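Local coordinates for protein putative isochorismatase hydrolase (Oleispira antarctica, PDB 3LQY) that probably acts as a hydrolase of the isochorismatase family, an alpha/beta enzyme of the cysteine hydrolase type, at residues F15-F20 / D74-P80; L44-R48 / V82-E88; V54-E60 / E88-H94. All coordinates share one frame; numbering follows the deposited sequence.

Interaction 1: residues F15-F20 / D74-P80; sequences FQNDYF and DGAKIHP
Phe20 lies flat against the His79 imidazole in a face-to-face stack, ring centroids 3.7 Å apart and planes only 6° from parallel, while Pro80 CD sits over the opposite face, toward the ring's rim. Histidine suits this place because an imidazole offers a flat face for stacking and a polar edge, whose ND1 bonds to the Ser81 hydroxyl and helps to fix the ring's rotation.

Asn17 fits because its short amide reaches a backbone carbonyl in plane: ND2 meets Asp74 O over 2.9 Å, almost straight, and a water joins ND2 to Ile78 O. Gln16, longer and extended beyond CG, brings NE2 to Ala76 O at 2.8 Å in a more bent bond and also serves His59 O.

The backbones bridge once, at Gln16 and Ile78: His79 N binds Phe15 O, and Asn17 N binds Lys77 O at 2.9 Å. Asp18 N adds a bond to Gly75 O of 2.7 Å, and bare Gly75 admits the Asp18 carboxylate, itself held by Phe69 N and Lys27 N.

An isolated bridge thus joins two loops that follow parallel strands of the alpha/beta sheet, 8-13 and 54-59, with Phe20 resting on helix 33-49 and Ile78 on strand 54-59.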
loop_
_atom_site.group_PDB
_atom_site.type_symbol
_atom_site.label_atom_id
_atom_site.label_comp_id
_atom_site.label_asym_id
_atom_site.label_seq_id
_atom_site.Cartn_x
_atom_site.Cartn_y
_atom_site.Cartn_z
ATOM N N PHE A 15 -3.088 -4.751 1.942
ATOM C CA PHE A 15 -2.627 -6.089 1.624
ATOM C C PHE A 15 -3.642 -7.055 2.277
ATOM O O PHE A 15 -3.360 -7.671 3.298
ATOM C CB PHE A 15 -1.206 -6.336 2.161
ATOM C CG PHE A 15 -0.097 -6.108 1.167
ATOM C CD1 PHE A 15 -0.078 -6.780 -0.048
ATOM C CD2 PHE A 15 0.961 -5.282 1.474
ATOM C CE1 PHE A 15 0.941 -6.641 -0.913
ATOM C CE2 PHE A 15 2.010 -5.125 0.596
ATOM C CZ PHE A 15 2.000 -5.793 -0.620
ATOM N N GLN A 16 -4.853 -7.109 1.717
ATOM C CA GLN A 16 -5.977 -7.814 2.272
ATOM C C GLN A 16 -6.269 -9.090 1.507
ATOM O O GLN A 16 -5.979 -9.222 0.319
ATOM C CB GLN A 16 -7.202 -6.909 2.312
ATOM C CG GLN A 16 -7.041 -5.761 3.285
ATOM C CD GLN A 16 -8.031 -4.667 3.022
ATOM O OE1 GLN A 16 -7.667 -3.636 2.444
ATOM N NE2 GLN A 16 -9.266 -4.859 3.411
ATOM N N ASN A 17 -6.788 -10.078 2.245
ATOM C CA ASN A 17 -6.979 -11.412 1.711
ATOM C C ASN A 17 -7.652 -11.512 0.358
ATOM O O ASN A 17 -7.230 -12.304 -0.506
ATOM C CB ASN A 17 -7.783 -12.245 2.713
ATOM C CG ASN A 17 -6.947 -12.681 3.911
ATOM O OD1 ASN A 17 -5.755 -12.953 3.782
ATOM N ND2 ASN A 17 -7.569 -12.734 5.080
ATOM N N ASP A 18 -8.736 -10.768 0.154
ATOM C CA ASP A 18 -9.429 -10.819 -1.182
ATOM C C ASP A 18 -8.575 -10.580 -2.426
ATOM O O ASP A 18 -9.007 -10.894 -3.550
ATOM C CB ASP A 18 -10.669 -9.894 -1.237
ATOM C CG ASP A 18 -11.915 -10.474 -0.546
ATOM O OD1 ASP A 18 -12.078 -11.712 -0.515
ATOM O OD2 ASP A 18 -12.738 -9.686 0.001
ATOM N N TYR A 19 -7.390 -10.018 -2.230
ATOM C CA TYR A 19 -6.445 -9.752 -3.308
ATOM C C TYR A 19 -5.524 -10.883 -3.689
ATOM O O TYR A 19 -4.920 -10.856 -4.734
ATOM C CB TYR A 19 -5.591 -8.508 -2.984
ATOM C CG TYR A 19 -6.272 -7.151 -3.134
ATOM C CD1 TYR A 19 -7.373 -6.988 -3.955
ATOM C CD2 TYR A 19 -5.751 -6.030 -2.500
ATOM C CE1 TYR A 19 -7.930 -5.734 -4.173
ATOM C CE2 TYR A 19 -6.304 -4.741 -2.678
ATOM C CZ TYR A 19 -7.414 -4.617 -3.516
ATOM O OH TYR A 19 -7.975 -3.381 -3.677
ATOM N N PHE A 20 -5.488 -11.938 -2.904
ATOM C CA PHE A 20 -4.505 -12.997 -3.080
ATOM C C PHE A 20 -5.181 -14.204 -3.723
ATOM O O PHE A 20 -6.108 -14.830 -3.121
ATOM C CB PHE A 20 -4.026 -13.432 -1.693
ATOM C CG PHE A 20 -3.097 -12.452 -1.013
ATOM C CD1 PHE A 20 -1.763 -12.742 -0.901
ATOM C CD2 PHE A 20 -3.579 -11.244 -0.479
ATOM C CE1 PHE A 20 -0.887 -11.854 -0.224
ATOM C CE2 PHE A 20 -2.737 -10.342 0.168
ATOM C CZ PHE A 20 -1.385 -10.646 0.310
ATOM N N ASP A 74 -13.677 -12.062 6.524
ATOM C CA ASP A 74 -12.280 -12.506 6.541
ATOM C C ASP A 74 -11.548 -11.999 5.266
ATOM O O ASP A 74 -10.327 -11.799 5.281
ATOM C CB ASP A 74 -12.150 -14.033 6.661
ATOM C CG ASP A 74 -12.777 -14.582 7.930
ATOM O OD1 ASP A 74 -13.042 -13.807 8.887
ATOM O OD2 ASP A 74 -12.982 -15.817 7.984
ATOM N N GLY A 75 -12.300 -11.772 4.177
ATOM C CA GLY A 75 -11.685 -11.400 2.905
ATOM C C GLY A 75 -11.089 -9.994 2.978
ATOM O O GLY A 75 -10.146 -9.646 2.228
ATOM N N ALA A 76 -11.615 -9.200 3.915
ATOM C CA ALA A 76 -11.162 -7.809 4.157
ATOM C C ALA A 76 -10.101 -7.701 5.233
ATOM O O ALA A 76 -9.655 -6.608 5.545
ATOM C CB ALA A 76 -12.343 -6.925 4.544
ATOM N N LYS A 77 -9.693 -8.819 5.799
ATOM C CA LYS A 77 -8.634 -8.839 6.814
ATOM C C LYS A 77 -7.279 -8.738 6.131
ATOM O O LYS A 77 -7.116 -9.246 5.037
ATOM C CB LYS A 77 -8.706 -10.134 7.645
ATOM C CG LYS A 77 -9.924 -10.230 8.515
ATOM C CD LYS A 77 -9.953 -11.598 9.301
ATOM C CE LYS A 77 -11.170 -11.724 10.178
ATOM N NZ LYS A 77 -11.244 -13.114 10.735
ATOM N N ILE A 78 -6.314 -8.094 6.799
ATOM C CA ILE A 78 -4.931 -8.033 6.320
ATOM C C ILE A 78 -4.382 -9.456 6.300
ATOM O O ILE A 78 -4.558 -10.250 7.277
ATOM C CB ILE A 78 -4.033 -7.215 7.265
ATOM C CG1 ILE A 78 -4.433 -5.745 7.237
ATOM C CG2 ILE A 78 -2.544 -7.416 6.915
ATOM C CD1 ILE A 78 -3.622 -4.873 8.195
ATOM N N HIS A 79 -3.692 -9.758 5.219
ATOM C CA HIS A 79 -3.134 -11.038 4.962
ATOM C C HIS A 79 -2.059 -11.310 6.021
ATOM O O HIS A 79 -1.377 -10.359 6.438
ATOM C CB HIS A 79 -2.555 -11.057 3.565
ATOM C CG HIS A 79 -2.186 -12.420 3.093
ATOM N ND1 HIS A 79 -0.902 -12.904 3.187
ATOM C CD2 HIS A 79 -2.910 -13.381 2.480
ATOM C CE1 HIS A 79 -0.860 -14.124 2.690
ATOM N NE2 HIS A 79 -2.073 -14.455 2.284
ATOM N N PRO A 80 -1.927 -12.575 6.478
ATOM C CA PRO A 80 -0.938 -12.835 7.560
ATOM C C PRO A 80 0.524 -12.581 7.181
ATOM O O PRO A 80 1.339 -12.310 8.063
ATOM C CB PRO A 80 -1.117 -14.314 7.880
ATOM C CG PRO A 80 -2.421 -14.722 7.303
ATOM C CD PRO A 80 -2.689 -13.799 6.139
HETATM O O HOH W 1 -5.813 -12.715 7.676
#

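Interaction 2: residues L44-R48 / V82-E88; sequences LAKFR and VAAQEGE
Arg48, on a helix lying against a parallel sheet, grips Glu88 at the end of a type II beta turn in a side-on, two-pronged salt bridge. NE meets OE2 of Glu88 at 2.7 Å, on the syn lone pair, and Arg48 NH2 meets Glu88 OE1 at 3.0 Å, nearly straight. Arg48 runs extended from CG to NE, a length that carries its charge across from the helix to the loop.

Other hydrogen bonds hold the same two groups. Arg48 NH2 also donates to Ala83 O, 2.9 Å away and close to the guanidinium plane. Glu88 OE1 takes Gln85 N from above its carboxylate plane, so the acid ties its own turn together, and it accepts His56 NE2 as well.

The amide of Gln85 spreads over one guanidinium face, planes 8° apart, with CD 3.3 Å from Arg48 CZ. Glutamine suits this place because its planar amide matches the flat guanidinium and its chain, extended beyond CG, is long enough to lay the one over the other. Leu44 CD2 sits over the other face, toward its rim.

Apolar contact is slight: Leu44 CD1 approaches Val82 CB at 4.3 Å, at the buried end where Leu44 also meets Leu12 and Val54 of the sheet. At the edge of the guanidinium, one water accepts from Arg48 NH1 at 2.9 Å and donates to Ala83 O.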
loop_
_atom_site.group_PDB
_atom_site.type_symbol
_atom_site.label_atom_id
_atom_site.label_comp_id
_atom_site.label_asym_id
_atom_site.label_seq_id
_atom_site.Cartn_x
_atom_site.Cartn_y
_atom_site.Cartn_z
ATOM N N LEU A 44 8.706 -4.644 6.014
ATOM C CA LEU A 44 8.063 -4.647 7.324
ATOM C C LEU A 44 9.044 -5.034 8.434
ATOM O O LEU A 44 9.052 -4.453 9.537
ATOM C CB LEU A 44 6.951 -5.687 7.331
ATOM C CG LEU A 44 5.623 -5.260 7.959
ATOM C CD1 LEU A 44 4.869 -6.468 8.204
ATOM C CD2 LEU A 44 5.729 -4.432 9.222
ATOM N N ALA A 45 9.836 -6.063 8.135
ATOM C CA ALA A 45 10.786 -6.624 9.090
ATOM C C ALA A 45 11.921 -5.636 9.359
ATOM O O ALA A 45 12.380 -5.491 10.495
ATOM C CB ALA A 45 11.344 -7.973 8.581
ATOM N N LYS A 46 12.389 -4.970 8.310
ATOM C CA LYS A 46 13.433 -3.949 8.447
ATOM C C LYS A 46 12.991 -2.772 9.340
ATOM O O LYS A 46 13.728 -2.351 10.220
ATOM C CB LYS A 46 13.873 -3.455 7.063
ATOM C CG LYS A 46 15.149 -2.560 7.072
ATOM C CD LYS A 46 16.316 -3.210 7.844
ATOM C CE LYS A 46 17.657 -2.730 7.364
ATOM N NZ LYS A 46 18.772 -3.545 7.892
ATOM N N PHE A 47 11.781 -2.260 9.122
ATOM C CA PHE A 47 11.263 -1.094 9.873
ATOM C C PHE A 47 11.144 -1.418 11.363
ATOM O O PHE A 47 11.587 -0.625 12.220
ATOM C CB PHE A 47 9.906 -0.595 9.290
ATOM C CG PHE A 47 10.050 0.505 8.266
ATOM C CD1 PHE A 47 10.557 0.237 6.992
ATOM C CD2 PHE A 47 9.701 1.816 8.585
ATOM C CE1 PHE A 47 10.715 1.307 6.014
ATOM C CE2 PHE A 47 9.852 2.884 7.623
ATOM C CZ PHE A 47 10.380 2.614 6.366
ATOM N N ARG A 48 10.582 -2.599 11.664
ATOM C CA ARG A 48 10.400 -3.033 13.034
ATOM C C ARG A 48 11.756 -3.300 13.694
ATOM O O ARG A 48 11.930 -3.017 14.869
ATOM C CB ARG A 48 9.552 -4.314 13.109
ATOM C CG ARG A 48 8.103 -4.125 12.723
ATOM C CD ARG A 48 7.442 -5.452 12.445
ATOM N NE ARG A 48 6.002 -5.301 12.286
ATOM C CZ ARG A 48 5.179 -6.295 11.944
ATOM N NH1 ARG A 48 5.669 -7.510 11.716
ATOM N NH2 ARG A 48 3.867 -6.083 11.830
ATOM N N VAL A 82 1.782 -10.092 6.072
ATOM C CA VAL A 82 2.104 -8.698 6.469
ATOM C C VAL A 82 1.191 -8.187 7.598
ATOM O O VAL A 82 0.874 -7.005 7.671
ATOM C CB VAL A 82 2.058 -7.721 5.244
ATOM C CG1 VAL A 82 3.189 -8.006 4.317
ATOM C CG2 VAL A 82 0.767 -7.856 4.482
ATOM N N ALA A 83 0.802 -9.075 8.518
ATOM C CA ALA A 83 -0.148 -8.707 9.570
ATOM C C ALA A 83 0.409 -7.597 10.489
ATOM O O ALA A 83 1.632 -7.503 10.730
ATOM C CB ALA A 83 -0.521 -9.955 10.403
ATOM N N ALA A 84 -0.499 -6.778 11.022
ATOM C CA ALA A 84 -0.128 -5.706 11.938
ATOM C C ALA A 84 0.269 -6.254 13.307
ATOM O O ALA A 84 -0.074 -7.400 13.675
ATOM C CB ALA A 84 -1.272 -4.707 12.077
ATOM N N GLN A 85 0.990 -5.424 14.061
ATOM C CA GLN A 85 1.405 -5.730 15.447
ATOM C C GLN A 85 0.889 -4.664 16.399
ATOM O O GLN A 85 0.468 -3.609 15.959
ATOM C CB GLN A 85 2.927 -5.767 15.522
ATOM C CG GLN A 85 3.508 -7.128 15.163
ATOM C CD GLN A 85 5.020 -7.122 15.150
ATOM O OE1 GLN A 85 5.659 -6.065 15.325
ATOM N NE2 GLN A 85 5.608 -8.305 14.943
ATOM N N GLU A 86 0.912 -4.916 17.699
ATOM C CA GLU A 86 0.429 -3.907 18.625
ATOM C C GLU A 86 1.316 -2.694 18.473
ATOM O O GLU A 86 2.533 -2.822 18.261
ATOM C CB GLU A 86 0.426 -4.419 20.091
ATOM C CG GLU A 86 -0.197 -3.417 21.078
ATOM C CD GLU A 86 0.760 -2.286 21.545
ATOM O OE1 GLU A 86 1.920 -2.192 21.060
ATOM O OE2 GLU A 86 0.349 -1.481 22.422
ATOM N N GLY A 87 0.701 -1.516 18.559
ATOM C CA GLY A 87 1.427 -0.257 18.451
ATOM C C GLY A 87 1.286 0.345 17.067
ATOM O O GLY A 87 1.305 1.572 16.923
ATOM N N GLU A 88 1.141 -0.519 16.053
ATOM C CA GLU A 88 1.093 -0.099 14.657
ATOM C C GLU A 88 -0.357 0.199 14.313
ATOM O O GLU A 88 -1.199 -0.688 14.388
ATOM C CB GLU A 88 1.636 -1.207 13.754
ATOM C CG GLU A 88 3.008 -1.724 14.158
ATOM C CD GLU A 88 3.516 -2.825 13.199
ATOM O OE1 GLU A 88 2.678 -3.391 12.464
ATOM O OE2 GLU A 88 4.730 -3.154 13.231
HETATM O O HOH W 2 3.640 -9.183 10.485
#

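Interaction 3: residues V54-E60 / E88-H94; sequences VVHVRHE and EAVVLKH
Lys93 and His59 are brought together by unlike first torsions: the lysine places CG between its backbone N and carbonyl carbon (chi1 77°), and the histidine turns its ring opposite its own N (chi1 -169°). With a further bend at its last torsion, the lysine curls back so that NZ donates to His59 ND1 at 2.9 Å, somewhat off the ring plane. Lys93 NZ also bonds to Gln95 O and to the sulfinate of the oxidised cysteine at position 126. Its methylenes pack against a valine, CD of Lys93 lying 3.6 Å from Val57 CG1.

The backbones of 54-59 and 90-93 run parallel as neighbouring strands, their axes 24° apart. His56 and Arg58 use both N and O toward the partner strand, as in Val91 N to His56 O at 2.7 Å, and Glu60 N extends the pattern to Lys93 O. Branched Val57 and Val91 share the face bearing Lys93, well suited to a buried sheet surface.

On the other face, the His56 ring meets Glu88 edge-on: NE2 donates to OE1 at 2.7 Å, in the ring plane but above that of the carboxylate. Farther along, Arg58 NH1 and NH2 both converge on Glu60 OE2, and NH1 also binds Ala76 O; Leu92 CD1 lies over the guanidinium face toward its rim, 4.1 Å from Arg58 NH2. His94 ND1 closes this end with a straight bond of 2.6 Å to Glu60 O.

Strand 90-93 is the outermost on this side of the six-stranded parallel sheet of an alpha/beta fold. Lys93 at its end, beside the modified cysteine and in a long, weak ion pair with Asp14, is consistent with the Asp-Lys-Cys site of isochorismatase-like cysteine hydrolases.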
loop_
_atom_site.group_PDB
_atom_site.type_symbol
_atom_site.label_atom_id
_atom_site.label_comp_id
_atom_site.label_asym_id
_atom_site.label_seq_id
_atom_site.Cartn_x
_atom_site.Cartn_y
_atom_site.Cartn_z
ATOM N N VAL A 54 5.462 2.173 11.496
ATOM C CA VAL A 54 4.739 1.339 10.539
ATOM C C VAL A 54 3.246 1.648 10.657
ATOM O O VAL A 54 2.680 1.552 11.763
ATOM C CB VAL A 54 4.972 -0.154 10.808
ATOM C CG1 VAL A 54 4.183 -0.993 9.828
ATOM C CG2 VAL A 54 6.440 -0.466 10.686
ATOM N N VAL A 55 2.628 2.046 9.534
ATOM C CA VAL A 55 1.187 2.296 9.496
ATOM C C VAL A 55 0.518 1.456 8.410
ATOM O O VAL A 55 1.018 1.355 7.274
ATOM C CB VAL A 55 0.830 3.756 9.257
ATOM C CG1 VAL A 55 -0.684 3.958 9.310
ATOM C CG2 VAL A 55 1.512 4.668 10.246
ATOM N N HIS A 56 -0.625 0.873 8.782
ATOM C CA HIS A 56 -1.411 0.041 7.872
ATOM C C HIS A 56 -2.703 0.717 7.451
ATOM O O HIS A 56 -3.347 1.448 8.233
ATOM C CB HIS A 56 -1.787 -1.304 8.560
ATOM C CG HIS A 56 -0.620 -2.041 9.131
ATOM N ND1 HIS A 56 0.028 -3.051 8.452
ATOM C CD2 HIS A 56 0.017 -1.913 10.324
ATOM C CE1 HIS A 56 0.996 -3.533 9.220
ATOM N NE2 HIS A 56 1.023 -2.847 10.349
ATOM N N VAL A 57 -3.127 0.398 6.238
ATOM C CA VAL A 57 -4.383 0.906 5.731
ATOM C C VAL A 57 -5.153 -0.308 5.251
ATOM O O VAL A 57 -4.564 -1.194 4.692
ATOM C CB VAL A 57 -4.157 1.892 4.594
ATOM C CG1 VAL A 57 -5.469 2.206 3.928
ATOM C CG2 VAL A 57 -3.463 3.185 5.140
ATOM N N ARG A 58 -6.455 -0.332 5.508
ATOM C CA ARG A 58 -7.303 -1.429 5.185
ATOM C C ARG A 58 -8.627 -0.889 4.659
ATOM O O ARG A 58 -9.151 0.071 5.191
ATOM C CB ARG A 58 -7.532 -2.232 6.486
ATOM C CG ARG A 58 -7.932 -3.627 6.317
ATOM C CD ARG A 58 -7.954 -4.417 7.639
ATOM N NE ARG A 58 -8.994 -3.989 8.600
ATOM C CZ ARG A 58 -10.294 -4.256 8.500
ATOM N NH1 ARG A 58 -10.762 -5.000 7.504
ATOM N NH2 ARG A 58 -11.141 -3.811 9.440
ATOM N N HIS A 59 -9.172 -1.507 3.625
ATOM C CA HIS A 59 -10.422 -1.054 2.993
ATOM C C HIS A 59 -11.623 -1.938 3.274
ATOM O O HIS A 59 -11.518 -3.174 3.213
ATOM C CB HIS A 59 -10.235 -1.019 1.468
ATOM C CG HIS A 59 -11.349 -0.325 0.742
ATOM N ND1 HIS A 59 -11.247 0.992 0.354
ATOM C CD2 HIS A 59 -12.585 -0.740 0.357
ATOM C CE1 HIS A 59 -12.367 1.361 -0.243
ATOM N NE2 HIS A 59 -13.196 0.335 -0.254
ATOM N N GLU A 60 -12.762 -1.312 3.566
ATOM C CA GLU A 60 -14.030 -2.011 3.579
ATOM C C GLU A 60 -15.090 -1.202 2.845
ATOM O O GLU A 60 -15.211 -0.006 3.048
ATOM C CB GLU A 60 -14.478 -2.306 5.034
ATOM C CG GLU A 60 -13.728 -3.457 5.694
ATOM C CD GLU A 60 -14.220 -3.811 7.134
ATOM O OE1 GLU A 60 -15.081 -3.110 7.716
ATOM O OE2 GLU A 60 -13.709 -4.800 7.681
ATOM N N GLU A 88 1.141 -0.519 16.053
ATOM C CA GLU A 88 1.093 -0.099 14.657
ATOM C C GLU A 88 -0.357 0.199 14.313
ATOM O O GLU A 88 -1.199 -0.688 14.388
ATOM C CB GLU A 88 1.636 -1.207 13.754
ATOM C CG GLU A 88 3.008 -1.724 14.158
ATOM C CD GLU A 88 3.516 -2.825 13.199
ATOM O OE1 GLU A 88 2.678 -3.391 12.464
ATOM O OE2 GLU A 88 4.730 -3.154 13.231
ATOM N N ALA A 89 -0.653 1.452 13.989
ATOM C CA ALA A 89 -2.010 1.890 13.707
ATOM C C ALA A 89 -2.518 1.216 12.440
ATOM O O ALA A 89 -1.755 0.981 11.493
ATOM C CB ALA A 89 -2.056 3.429 13.527
ATOM N N VAL A 90 -3.814 0.931 12.426
ATOM C CA VAL A 90 -4.480 0.445 11.226
ATOM C C VAL A 90 -5.606 1.402 10.876
ATOM O O VAL A 90 -6.525 1.600 11.669
ATOM C CB VAL A 90 -5.052 -0.972 11.485
ATOM C CG1 VAL A 90 -5.909 -1.418 10.323
ATOM C CG2 VAL A 90 -3.906 -1.932 11.728
ATOM N N VAL A 91 -5.527 2.021 9.705
ATOM C CA VAL A 91 -6.559 2.934 9.280
ATOM C C VAL A 91 -7.553 2.257 8.361
ATOM O O VAL A 91 -7.180 1.785 7.284
ATOM C CB VAL A 91 -5.959 4.123 8.471
ATOM C CG1 VAL A 91 -7.061 5.118 8.116
ATOM C CG2 VAL A 91 -4.840 4.791 9.270
ATOM N N LEU A 92 -8.822 2.369 8.703
ATOM C CA LEU A 92 -9.913 1.769 7.936
ATOM C C LEU A 92 -10.443 2.824 6.972
ATOM O O LEU A 92 -10.763 3.951 7.386
ATOM C CB LEU A 92 -11.035 1.283 8.891
ATOM C CG LEU A 92 -12.307 0.705 8.243
ATOM C CD1 LEU A 92 -11.986 -0.405 7.236
ATOM C CD2 LEU A 92 -13.265 0.164 9.292
ATOM N N LYS A 93 -10.521 2.482 5.688
ATOM C CA LYS A 93 -10.983 3.450 4.668
ATOM C C LYS A 93 -12.125 2.873 3.834
ATOM O O LYS A 93 -12.318 1.651 3.774
ATOM C CB LYS A 93 -9.840 3.848 3.764
ATOM C CG LYS A 93 -9.427 2.844 2.706
ATOM C CD LYS A 93 -8.262 3.382 1.902
ATOM C CE LYS A 93 -7.832 2.454 0.747
ATOM N NZ LYS A 93 -8.827 2.336 -0.397
ATOM N N HIS A 94 -12.876 3.768 3.201
ATOM C CA HIS A 94 -14.007 3.398 2.337
ATOM C C HIS A 94 -13.929 4.030 0.953
ATOM O O HIS A 94 -14.797 3.826 0.114
ATOM C CB HIS A 94 -15.321 3.778 3.033
ATOM C CG HIS A 94 -15.413 3.281 4.452
ATOM N ND1 HIS A 94 -15.432 1.938 4.771
ATOM C CD2 HIS A 94 -15.456 3.946 5.630
ATOM C CE1 HIS A 94 -15.509 1.800 6.083
ATOM N NE2 HIS A 94 -15.515 3.004 6.626
HETATM O O HOH W 3 1.436 3.282 13.779
HETATM O O HOH W 4 -15.669 1.176 -0.626
#

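From the N terminus, strand 8-13 leads into 15-20, the first half of interaction 1; helix 33-49 then supplies 44-48 to interaction 2, and strand 54-59 begins interaction 3. The long connection that follows brings 74-80 and 82-88 in the same order and runs into strand 90-93, which supplies most of 88-94. All three contacts therefore cross along the chain, and none nests inside another. Interaction 3 closes the shortest loop, interaction 1 the longest. Glu88 belongs to both interactions 2 and 3, while Phe15 packs on Val82 and Ile78 on Arg58, joining interaction 1 to its neighbours. Together they fasten the connection to a loop, a helix and the sheet.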